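Local coordinates for protein predicted metal-dependent phosphohydrolase (Magnetospirillum magnetotacticum MS-1, PDB 3KH1) that is predicted to be a metal-dependent phosphohydrolase of the HD-domain family, probably with 5'-deoxynucleotidase activity, at residues Glu7-Ala12 against Pro112-Ala117; Lys24-Gln29 against Glu39-His44; Ile65-Arg70 against Thr131-Phe136. All blocks are in the same frame, centred on the assembly; numbering follows the deposited sequence.

Contact 1: residues Glu7-Ala12 against Pro112-Ala117; sequences ESRLAA and PPDQAA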
# COMPACT_ATOMS: atom_id res chain seq x y z
N GLU A 7 15.10 -24.18 -2.48
CA GLU A 7 14.85 -22.77 -2.63
C GLU A 7 13.53 -22.46 -3.34
O GLU A 7 13.24 -21.29 -3.63
CB GLU A 7 16.02 -22.16 -3.38
CG GLU A 7 17.31 -22.12 -2.61
CD GLU A 7 17.34 -21.08 -1.52
OE1 GLU A 7 16.63 -20.03 -1.61
OE2 GLU A 7 18.10 -21.36 -0.55
N SER A 8 12.73 -23.50 -3.64
CA SER A 8 11.53 -23.35 -4.46
C SER A 8 10.49 -22.45 -3.82
O SER A 8 9.90 -21.62 -4.50
CB SER A 8 10.89 -24.72 -4.72
OG SER A 8 11.74 -25.53 -5.50
N ARG A 9 10.28 -22.62 -2.53
CA ARG A 9 9.22 -21.86 -1.88
C ARG A 9 9.52 -20.36 -1.93
O ARG A 9 8.67 -19.56 -2.30
CB ARG A 9 9.05 -22.35 -0.43
CG ARG A 9 8.08 -21.50 0.39
CD ARG A 9 7.88 -22.12 1.77
NE ARG A 9 6.96 -21.32 2.55
CZ ARG A 9 5.63 -21.38 2.46
NH1 ARG A 9 5.03 -22.25 1.67
NH2 ARG A 9 4.87 -20.56 3.17
N LEU A 10 10.74 -19.98 -1.54
CA LEU A 10 11.12 -18.57 -1.50
C LEU A 10 11.11 -18.04 -2.96
O LEU A 10 10.71 -16.91 -3.18
CB LEU A 10 12.47 -18.40 -0.81
CG LEU A 10 12.93 -16.95 -0.66
CD1 LEU A 10 11.90 -16.03 0.04
CD2 LEU A 10 14.29 -16.94 0.04
N ALA A 11 11.58 -18.82 -3.94
CA ALA A 11 11.56 -18.32 -5.30
C ALA A 11 10.13 -18.05 -5.78
O ALA A 11 9.91 -17.06 -6.49
CB ALA A 11 12.24 -19.31 -6.23
N ALA A 12 9.19 -18.89 -5.40
CA ALA A 12 7.79 -18.70 -5.78
C ALA A 12 7.26 -17.43 -5.13
O ALA A 12 6.64 -16.57 -5.79
CB ALA A 12 6.93 -19.93 -5.39
N PRO A 112 3.56 -20.23 -3.36
CA PRO A 112 3.50 -21.62 -2.94
C PRO A 112 2.04 -22.05 -2.67
O PRO A 112 1.23 -21.20 -2.33
CB PRO A 112 4.31 -21.66 -1.65
CG PRO A 112 4.92 -20.37 -1.50
CD PRO A 112 4.35 -19.39 -2.45
N PRO A 113 1.72 -23.34 -2.82
CA PRO A 113 0.32 -23.76 -2.69
C PRO A 113 -0.44 -23.30 -1.44
O PRO A 113 -1.62 -22.97 -1.56
CB PRO A 113 0.40 -25.29 -2.73
CG PRO A 113 1.59 -25.53 -3.60
CD PRO A 113 2.57 -24.44 -3.30
N ASP A 114 0.20 -23.32 -0.27
CA ASP A 114 -0.47 -22.91 0.96
C ASP A 114 -0.90 -21.43 0.88
O ASP A 114 -2.04 -21.08 1.17
CB ASP A 114 0.37 -23.21 2.21
CG ASP A 114 1.68 -22.42 2.26
OD1 ASP A 114 2.31 -22.21 1.23
OD2 ASP A 114 2.11 -22.03 3.35
N GLN A 115 -0.02 -20.59 0.41
CA GLN A 115 -0.32 -19.20 0.29
C GLN A 115 -1.20 -18.88 -0.90
O GLN A 115 -2.03 -17.97 -0.83
CB GLN A 115 0.98 -18.38 0.22
CG GLN A 115 1.73 -18.27 1.53
CD GLN A 115 2.97 -17.45 1.40
OE1 GLN A 115 3.80 -17.70 0.52
NE2 GLN A 115 3.12 -16.46 2.29
N ALA A 116 -1.07 -19.64 -1.98
CA ALA A 116 -1.99 -19.47 -3.14
C ALA A 116 -3.43 -19.63 -2.65
O ALA A 116 -4.32 -18.82 -2.99
CB ALA A 116 -1.70 -20.47 -4.27
N ALA A 117 -3.68 -20.69 -1.87
CA ALA A 117 -5.02 -20.94 -1.34
C ALA A 117 -5.40 -19.87 -0.32
O ALA A 117 -6.52 -19.38 -0.32
CB ALA A 117 -5.12 -22.38 -0.73
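Arg9 reaches Asp114 with its CG anti to the backbone N (chi1 173°) and its chain extended from CG to NE. Asp114 sets its own CG between the backbone N and the carbonyl carbon (chi1 64°), and its carboxylate meets the guanidinium end-on. The result is a two-pronged salt bridge. Arg9 NH1 donates to Asp114 OD1 over 2.8 Å in a nearly straight bond, with the oxygen close to the guanidinium plane. Arg9 NH2 donates to Asp114 OD2 over 3.1 Å, more bent, on the syn lone pair of that oxygen. The two planes are turned 50° apart, so the fork is twisted rather than flat.

Pro112, at the N-cap position of helix 113-128, packs against the guanidinium. Its CG sits over one face of the group, and its CB is 3.4 Å from Arg9 NH1. Pro112 CD also touches Ala12 CB at 3.9 Å. Gln115 OE1 stands obliquely 4.0 Å from Arg9 NH2 and is hydrogen-bonded to Gln13.

Arg9 NE forms a salt bridge with Glu57 of the second subunit, and Tyr58 of that subunit packs on the same side chain. The guanidinium is therefore shared by two carboxylates. This probably offsets its charge and fixes its rotation, tying the N-terminal helix both to helix 113-128 and to the dimer partner.

Contact 2: residues Lys24-Gln29 against Glu39-His44; sequences KTILRQ and ENDAEH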
# COMPACT_ATOMS: atom_id res chain seq x y z
N LYS A 24 0.45 -1.30 -9.98
CA LYS A 24 0.71 0.14 -10.04
C LYS A 24 0.25 0.77 -11.35
O LYS A 24 0.04 1.99 -11.36
CB LYS A 24 2.22 0.39 -9.82
CG LYS A 24 2.69 -0.05 -8.40
CD LYS A 24 4.20 -0.11 -8.28
CE LYS A 24 4.63 -0.76 -6.97
NZ LYS A 24 6.13 -0.94 -6.89
N THR A 25 0.04 -0.03 -12.37
CA THR A 25 -0.32 0.42 -13.69
C THR A 25 -1.83 0.37 -13.94
O THR A 25 -2.28 0.77 -15.01
CB THR A 25 0.40 -0.46 -14.83
OG1 THR A 25 -0.17 -1.76 -14.85
CG2 THR A 25 1.82 -0.59 -14.61
N ILE A 26 -2.61 -0.12 -12.98
CA ILE A 26 -4.08 -0.27 -13.14
C ILE A 26 -4.74 0.97 -12.58
O ILE A 26 -4.62 1.29 -11.37
CB ILE A 26 -4.61 -1.52 -12.46
CG1 ILE A 26 -3.88 -2.78 -12.91
CG2 ILE A 26 -6.15 -1.65 -12.68
CD1 ILE A 26 -3.99 -3.07 -14.41
N LEU A 27 -5.42 1.71 -13.43
CA LEU A 27 -6.01 3.02 -13.06
C LEU A 27 -7.51 2.97 -12.76
O LEU A 27 -8.29 2.28 -13.42
CB LEU A 27 -5.77 4.04 -14.17
CG LEU A 27 -4.27 4.22 -14.47
CD1 LEU A 27 -3.98 5.19 -15.56
CD2 LEU A 27 -3.47 4.56 -13.17
N ARG A 28 -7.88 3.69 -11.74
CA ARG A 28 -9.25 3.86 -11.29
C ARG A 28 -9.83 5.15 -11.87
O ARG A 28 -9.11 5.96 -12.47
CB ARG A 28 -9.26 3.96 -9.77
CG ARG A 28 -8.82 2.68 -9.10
CD ARG A 28 -8.51 2.80 -7.64
NE ARG A 28 -9.54 3.48 -6.91
CZ ARG A 28 -10.67 3.01 -6.44
NH1 ARG A 28 -10.89 1.72 -6.44
NH2 ARG A 28 -11.53 3.86 -5.83
N GLN A 29 -11.12 5.40 -11.65
CA GLN A 29 -11.72 6.70 -12.01
C GLN A 29 -11.64 7.76 -10.91
O GLN A 29 -11.79 8.96 -11.19
CB GLN A 29 -13.19 6.52 -12.42
CG GLN A 29 -13.31 5.77 -13.70
CD GLN A 29 -12.61 6.50 -14.83
OE1 GLN A 29 -12.97 7.65 -15.16
NE2 GLN A 29 -11.61 5.85 -15.44
N GLU A 39 -6.15 7.99 -9.63
CA GLU A 39 -5.52 7.08 -8.70
C GLU A 39 -5.26 5.71 -9.29
O GLU A 39 -6.10 5.22 -10.07
CB GLU A 39 -6.48 6.93 -7.48
CG GLU A 39 -5.89 6.33 -6.30
CD GLU A 39 -6.90 6.16 -5.18
OE1 GLU A 39 -8.05 5.67 -5.40
OE2 GLU A 39 -6.47 6.38 -4.07
N ASN A 40 -4.12 5.09 -8.97
CA ASN A 40 -3.88 3.73 -9.35
C ASN A 40 -4.26 2.74 -8.24
O ASN A 40 -4.44 3.11 -7.07
CB ASN A 40 -2.46 3.52 -9.93
CG ASN A 40 -1.38 3.48 -8.88
OD1 ASN A 40 -1.39 2.63 -7.95
ND2 ASN A 40 -0.36 4.34 -9.03
N ASP A 41 -4.38 1.45 -8.58
CA ASP A 41 -4.84 0.47 -7.62
C ASP A 41 -3.86 0.28 -6.46
O ASP A 41 -4.29 -0.01 -5.35
CB ASP A 41 -5.06 -0.90 -8.28
CG ASP A 41 -6.40 -1.05 -8.92
OD1 ASP A 41 -7.22 -0.11 -8.93
OD2 ASP A 41 -6.64 -2.19 -9.40
N ALA A 42 -2.56 0.34 -6.72
CA ALA A 42 -1.57 0.12 -5.64
C ALA A 42 -1.66 1.25 -4.64
O ALA A 42 -1.70 1.02 -3.43
CB ALA A 42 -0.14 -0.01 -6.22
N GLU A 43 -1.67 2.50 -5.11
CA GLU A 43 -1.72 3.62 -4.15
C GLU A 43 -3.09 3.69 -3.47
O GLU A 43 -3.16 4.08 -2.32
CB GLU A 43 -1.32 4.89 -4.77
CG GLU A 43 -2.23 5.33 -5.76
CD GLU A 43 -1.64 6.47 -6.75
OE1 GLU A 43 -0.47 6.93 -6.70
OE2 GLU A 43 -2.40 6.82 -7.58
N HIS A 44 -4.15 3.21 -4.12
CA HIS A 44 -5.48 3.10 -3.48
C HIS A 44 -5.42 2.11 -2.33
O HIS A 44 -5.89 2.44 -1.23
CB HIS A 44 -6.53 2.66 -4.51
CG HIS A 44 -7.90 2.50 -3.94
ND1 HIS A 44 -8.73 3.58 -3.69
CD2 HIS A 44 -8.56 1.40 -3.48
CE1 HIS A 44 -9.87 3.13 -3.18
NE2 HIS A 44 -9.77 1.84 -3.00
O HOH W 1 -9.68 -0.50 -7.74
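A short antiparallel strand pair joins Leu27 to Asn40 as a non-hydrogen-bonded pair, and the strand carrying Asn40 leads directly into helix 41-54. Two backbone bonds flank that pair. Arg28 N donates to Glu39 O at 2.9 Å, and Asp41 N donates to Ile26 O at 2.8 Å. Leu27 CD2 rests on Asn40 CB at 3.5 Å.

The Arg28 chain bends at chi3 (49°), and its guanidinium lies flat on the His44 ring, group centres 3.4 Å apart and planes at 14°. Arg28 NE also makes a salt bridge to Glu39 OE1 at 3.0 Å. His44 ND1 donates to that same oxygen at 2.8 Å, from the same face of the carboxylate. A water accepts from Arg28 NH1 and probably donates to Asp41 OD1. An alanine in place of Arg28 would probably leave one face of His44 without its stacked partner and Glu39 OE1 with one donor fewer.

His44 NE2 is held by Asp141, and Glu39 OE2 pairs with Lys24 of the second subunit. A bound calcium lies about 5 Å from the Arg28 side chain. At the helix start, Glu43 N donates to Asn40 OD1 and Asn40 N to Glu43 OE2, the reciprocal pattern of a capping box.

Contact 3: residues Ile65-Arg70 against Thr131-Phe136; sequences IGRVAR and TADARF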
# COMPACT_ATOMS: atom_id res chain seq x y z
N ILE A 65 -7.60 -6.10 12.93
CA ILE A 65 -7.22 -4.98 12.08
C ILE A 65 -6.02 -5.32 11.16
O ILE A 65 -5.99 -4.88 10.04
CB ILE A 65 -6.97 -3.71 12.92
CG1 ILE A 65 -8.30 -3.21 13.54
CG2 ILE A 65 -6.20 -2.63 12.13
CD1 ILE A 65 -9.29 -2.63 12.53
N GLY A 66 -5.05 -6.07 11.64
CA GLY A 66 -3.93 -6.47 10.80
C GLY A 66 -4.37 -7.34 9.63
O GLY A 66 -3.82 -7.26 8.53
N ARG A 67 -5.36 -8.18 9.89
CA ARG A 67 -5.93 -9.01 8.86
C ARG A 67 -6.73 -8.20 7.85
O ARG A 67 -6.63 -8.46 6.65
CB ARG A 67 -6.75 -10.13 9.49
CG ARG A 67 -7.29 -11.15 8.51
CD ARG A 67 -7.80 -12.41 9.23
NE ARG A 67 -8.17 -13.48 8.32
CZ ARG A 67 -9.31 -13.51 7.65
NH1 ARG A 67 -10.19 -12.51 7.78
NH2 ARG A 67 -9.53 -14.52 6.85
N VAL A 68 -7.49 -7.23 8.33
CA VAL A 68 -8.14 -6.26 7.44
C VAL A 68 -7.11 -5.57 6.55
O VAL A 68 -7.31 -5.44 5.32
CB VAL A 68 -8.97 -5.23 8.24
CG1 VAL A 68 -9.41 -4.05 7.35
CG2 VAL A 68 -10.20 -5.94 8.87
N ALA A 69 -5.98 -5.15 7.14
CA ALA A 69 -4.93 -4.49 6.38
C ALA A 69 -4.42 -5.42 5.30
O ALA A 69 -4.27 -5.00 4.15
CB ALA A 69 -3.79 -4.01 7.29
N ARG A 70 -4.11 -6.65 5.66
CA ARG A 70 -3.59 -7.62 4.67
C ARG A 70 -4.58 -7.85 3.54
O ARG A 70 -4.24 -7.81 2.36
CB ARG A 70 -3.25 -8.94 5.36
CG ARG A 70 -2.74 -10.02 4.46
CD ARG A 70 -2.27 -11.23 5.15
NE ARG A 70 -3.31 -12.00 5.84
CZ ARG A 70 -3.49 -12.05 7.16
NH1 ARG A 70 -2.93 -11.16 7.95
NH2 ARG A 70 -4.33 -12.92 7.68
N THR A 131 -17.99 -11.53 6.29
CA THR A 131 -17.36 -11.65 7.61
C THR A 131 -17.13 -10.26 8.23
O THR A 131 -17.22 -9.24 7.57
CB THR A 131 -16.00 -12.38 7.51
OG1 THR A 131 -15.11 -11.58 6.71
CG2 THR A 131 -16.13 -13.80 6.88
N ALA A 132 -16.84 -10.23 9.52
CA ALA A 132 -16.56 -8.97 10.20
C ALA A 132 -15.40 -8.25 9.54
O ALA A 132 -15.48 -7.04 9.29
CB ALA A 132 -16.29 -9.19 11.74
N ASP A 133 -14.30 -8.95 9.29
CA ASP A 133 -13.17 -8.33 8.66
C ASP A 133 -13.52 -7.77 7.27
O ASP A 133 -13.09 -6.68 6.91
CB ASP A 133 -11.99 -9.32 8.54
CG ASP A 133 -11.30 -9.61 9.88
OD1 ASP A 133 -11.54 -8.94 10.91
OD2 ASP A 133 -10.49 -10.57 9.82
N ALA A 134 -14.24 -8.55 6.47
CA ALA A 134 -14.59 -8.12 5.13
C ALA A 134 -15.51 -6.91 5.14
O ALA A 134 -15.38 -6.05 4.27
CB ALA A 134 -15.20 -9.30 4.31
N ARG A 135 -16.45 -6.84 6.08
CA ARG A 135 -17.33 -5.71 6.17
C ARG A 135 -16.59 -4.42 6.52
O ARG A 135 -16.87 -3.36 5.95
CB ARG A 135 -18.49 -5.91 7.14
CG ARG A 135 -19.55 -6.85 6.60
CD ARG A 135 -20.75 -6.99 7.50
NE ARG A 135 -20.55 -8.08 8.40
CZ ARG A 135 -20.25 -8.00 9.69
NH1 ARG A 135 -20.06 -6.82 10.30
NH2 ARG A 135 -20.11 -9.13 10.38
N PHE A 136 -15.62 -4.51 7.43
CA PHE A 136 -14.86 -3.31 7.79
C PHE A 136 -13.95 -2.91 6.62
O PHE A 136 -13.88 -1.76 6.26
CB PHE A 136 -14.09 -3.51 9.09
CG PHE A 136 -13.53 -2.25 9.64
CD1 PHE A 136 -14.36 -1.21 10.06
CD2 PHE A 136 -12.14 -2.07 9.75
CE1 PHE A 136 -13.81 -0.06 10.53
CE2 PHE A 136 -11.59 -0.89 10.25
CZ PHE A 136 -12.42 0.09 10.64
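Val68 lies over the start of helix 132-151, its two methyl groups meeting different residues. Its CG2 is 3.6 Å from the backbone oxygen Asp133 O and 3.8 Å from Asp133 CB. Its CG1, anti to the backbone N (chi1 168°), reaches the ring of Phe136, where it is 4.1 Å from CD2. The two side chains cross at about a right angle.

Ile65 comes to the same ring one turn earlier on its helix. Its CD1 is 3.7 Å from Phe136 CE2. Both aliphatic groups approach the ring obliquely, near CD2 and CE2. Ile65 was modelled in two conformers, so its touch is less certain than that of Val68.

Beside this apolar patch stands a salt bridge. Arg67 stretches its chain from CG to NE, and its NH1 points back toward helix 132-151 and donates to Asp133 OD2 at 2.8 Å with an angle of 151°. The oxygen lies near the guanidinium plane and uses its anti lone pair. Arg67 CD packs against the same oxygen at 3.3 Å. The other carboxylate oxygen, Asp133 OD1, accepts from the backbone N of Gln64, just before helix 65-74. Both oxygens of this buried aspartate are thus satisfied from the Gln64-Arg67 region. At the helix start, Thr131 OG1 accepts from Ala134 N as an N-cap.

The axes of the two segments approach to 9.3 Å and cross at -59°. Helix 113-128 flanks the polar side, where its Glu125 makes a salt bridge to Arg67 and a hydrogen bond with Thr131, and its Leu122 packs on Arg67. Helix 41-54 backs the apolar side, with Ala52 against Val68 and Phe53 against Ile65.

The three contacts lie well apart in one largely helical chain. Centres of contacts 1 and 2 are about 26 Å apart, those of 1 and 3 about 24 Å, and those of 2 and 3 about 21 Å. Contacts 2 and 3 fall on opposite sides of the chain's centre, both within the HD domain. Contact 2 closes before contact 3 opens, and helix 41-54 leads on to helix 65-74. Contact 1 encloses contact 2 and interleaves with contact 3, because Ile65-Arg70 lies between its two segments and Thr131-Phe136 follows them. All three lie within reach of the second subunit, contact 3 through packing of Arg70, so these pairings lie close to the dimer interface.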